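Local atomic coordinates of protein CsuE (PDB entry 6FJY), a protein that forms the tip adhesion subunit of archaic chaperone-usher Csu pili and probably mediates attachment to surfaces during biofilm formation. Residues D254-G259 / Y283-K288. Numbering follows the deposited sequence.
Sequences DRWGSG and YVFTTK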
loop_
_atom_site.group_PDB
_atom_site.type_symbol
_atom_site.label_atom_id
_atom_site.label_comp_id
_atom_site.label_asym_id
_atom_site.label_seq_id
_atom_site.Cartn_x
_atom_site.Cartn_y
_atom_site.Cartn_z
ATOM N N ASP D 254 4.499 33.303 -7.836
ATOM C CA ASP D 254 5.297 32.087 -7.912
ATOM C C ASP D 254 4.626 31.113 -8.869
ATOM O O ASP D 254 3.451 30.769 -8.696
ATOM C CB ASP D 254 5.455 31.459 -6.533
ATOM C CG ASP D 254 6.494 32.166 -5.694
ATOM O OD1 ASP D 254 7.165 33.071 -6.229
ATOM O OD2 ASP D 254 6.631 31.813 -4.501
ATOM N N ARG D 255 5.354 30.668 -9.886
ATOM C CA ARG D 255 4.782 29.737 -10.846
ATOM C C ARG D 255 4.706 28.325 -10.251
ATOM O O ARG D 255 5.641 27.865 -9.595
ATOM C CB ARG D 255 5.612 29.734 -12.127
ATOM C CG ARG D 255 4.872 29.107 -13.258
ATOM C CD ARG D 255 5.664 29.108 -14.543
ATOM N NE ARG D 255 4.895 28.481 -15.615
ATOM C CZ ARG D 255 5.091 27.238 -16.036
ATOM N NH1 ARG D 255 6.046 26.504 -15.488
ATOM N NH2 ARG D 255 4.345 26.731 -17.009
ATOM N N TRP D 256 3.572 27.650 -10.470
ATOM C CA TRP D 256 3.365 26.253 -10.073
ATOM C C TRP D 256 3.630 25.390 -11.295
ATOM O O TRP D 256 2.796 25.300 -12.197
ATOM C CB TRP D 256 1.952 26.028 -9.538
ATOM C CG TRP D 256 1.743 24.740 -8.863
ATOM C CD1 TRP D 256 2.674 23.760 -8.658
ATOM C CD2 TRP D 256 0.528 24.275 -8.273
ATOM N NE1 TRP D 256 2.109 22.715 -7.970
ATOM C CE2 TRP D 256 0.791 23.007 -7.722
ATOM C CE3 TRP D 256 -0.757 24.811 -8.153
ATOM C CZ2 TRP D 256 -0.187 22.257 -7.073
ATOM C CZ3 TRP D 256 -1.731 24.067 -7.495
ATOM C CH2 TRP D 256 -1.437 22.803 -6.965
ATOM N N GLY D 257 4.811 24.783 -11.334
ATOM C CA GLY D 257 5.216 23.891 -12.402
ATOM C C GLY D 257 5.829 22.641 -11.808
ATOM O O GLY D 257 5.332 22.080 -10.833
ATOM N N SER D 258 6.937 22.213 -12.401
ATOM C CA SER D 258 7.710 21.077 -11.922
ATOM C C SER D 258 9.105 21.543 -11.514
ATOM O O SER D 258 9.415 22.738 -11.513
ATOM C CB SER D 258 7.793 19.978 -12.985
ATOM O OG SER D 258 8.464 20.435 -14.143
ATOM N N GLY D 259 9.943 20.571 -11.166
ATOM C CA GLY D 259 11.290 20.836 -10.702
ATOM C C GLY D 259 11.343 21.810 -9.546
ATOM O O GLY D 259 10.873 21.517 -8.444
ATOM N N TYR D 283 -4.580 23.361 -1.783
ATOM C CA TYR D 283 -3.635 24.179 -2.542
ATOM C C TYR D 283 -4.435 25.178 -3.369
ATOM O O TYR D 283 -5.001 24.823 -4.403
ATOM C CB TYR D 283 -2.739 23.318 -3.433
ATOM C CG TYR D 283 -1.946 22.265 -2.689
ATOM C CD1 TYR D 283 -2.526 21.043 -2.342
ATOM C CD2 TYR D 283 -0.611 22.483 -2.351
ATOM C CE1 TYR D 283 -1.796 20.071 -1.665
ATOM C CE2 TYR D 283 0.118 21.527 -1.670
ATOM C CZ TYR D 283 -0.478 20.325 -1.330
ATOM O OH TYR D 283 0.245 19.375 -0.652
ATOM N N VAL D 284 -4.466 26.420 -2.917
ATOM C CA VAL D 284 -5.118 27.497 -3.642
ATOM C C VAL D 284 -4.208 27.935 -4.777
ATOM O O VAL D 284 -2.979 27.983 -4.631
ATOM C CB VAL D 284 -5.462 28.665 -2.694
ATOM C CG1 VAL D 284 -6.039 29.850 -3.464
ATOM C CG2 VAL D 284 -6.447 28.193 -1.646
ATOM N N PHE D 285 -4.806 28.232 -5.926
ATOM C CA PHE D 285 -4.032 28.592 -7.100
ATOM C C PHE D 285 -4.879 29.457 -8.017
ATOM O O PHE D 285 -6.114 29.442 -7.963
ATOM C CB PHE D 285 -3.506 27.352 -7.840
ATOM C CG PHE D 285 -4.575 26.512 -8.494
ATOM C CD1 PHE D 285 -5.213 25.502 -7.786
ATOM C CD2 PHE D 285 -4.909 26.703 -9.830
ATOM C CE1 PHE D 285 -6.179 24.715 -8.393
ATOM C CE2 PHE D 285 -5.875 25.921 -10.441
ATOM C CZ PHE D 285 -6.515 24.930 -9.723
ATOM N N THR D 286 -4.189 30.218 -8.858
ATOM C CA THR D 286 -4.821 31.189 -9.735
ATOM C C THR D 286 -4.422 30.892 -11.165
ATOM O O THR D 286 -3.232 30.745 -11.464
ATOM C CB THR D 286 -4.422 32.612 -9.357
ATOM O OG1 THR D 286 -4.892 32.899 -8.035
ATOM C CG2 THR D 286 -5.036 33.592 -10.322
ATOM N N THR D 287 -5.419 30.789 -12.034
ATOM C CA THR D 287 -5.231 30.538 -13.458
ATOM C C THR D 287 -5.484 31.855 -14.189
ATOM O O THR D 287 -6.610 32.364 -14.184
ATOM C CB THR D 287 -6.176 29.436 -13.937
ATOM O OG1 THR D 287 -6.112 28.324 -13.036
ATOM C CG2 THR D 287 -5.799 28.967 -15.325
ATOM N N LYS D 288 -4.437 32.414 -14.789
ATOM C CA LYS D 288 -4.496 33.706 -15.462
ATOM C C LYS D 288 -4.243 33.549 -16.957
ATOM O O LYS D 288 -3.581 32.607 -17.400
ATOM C CB LYS D 288 -3.460 34.687 -14.890
ATOM C CG LYS D 288 -3.563 34.983 -13.407
ATOM C CD LYS D 288 -2.313 35.730 -12.911
ATOM C CE LYS D 288 -2.343 35.938 -11.384
ATOM N NZ LYS D 288 -1.103 36.571 -10.845
#
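W256 drives the benzo edge of its indole toward the face of F285, an offset edge-to-face pair with ring centroids 5.7 Å apart and planes turned 70° against each other. The touch is made by the six-membered ring: CZ3 of W256 lies 3.8 Å from CD1 of F285 and 3.7 Å from its CB, with that methylene sitting at the indole edge near the ring plane. In F285 the CG falls between the backbone N and the carbonyl carbon (chi1 68°), a torsion that swings the phenyl so that CG and CD1 come up to the indole beside CB, whose own place is set by the strand.

Two residues earlier on the same strand, Y283 also turns its CB toward the loop and meets the next atom round the indole, W256 CH2, at 3.8 Å. The two side chains cross at about a right angle, and the methylene of Y283 makes the nearest approach. For W256, CG lies anti to the backbone N (chi1 -168°), and the indole spans the gap between the CA of W256 and the CA of F285, 8.3 Å apart. All three residues are buried, and the contact is wholly apolar.

The indole nitrogen, NE1, is satisfied by the carbonyl of V218 on strand 217-220, while W263 packs edge-to-face with both W256 and Y283. The loop between strands 242-249 and 263-264 thus puts its tryptophan into the interior of the C-terminal domain's Ig-like beta sandwich, against strand 279-289, which pairs with strands 202-210 and 242-249; M206 and K249 from these two also touch W256.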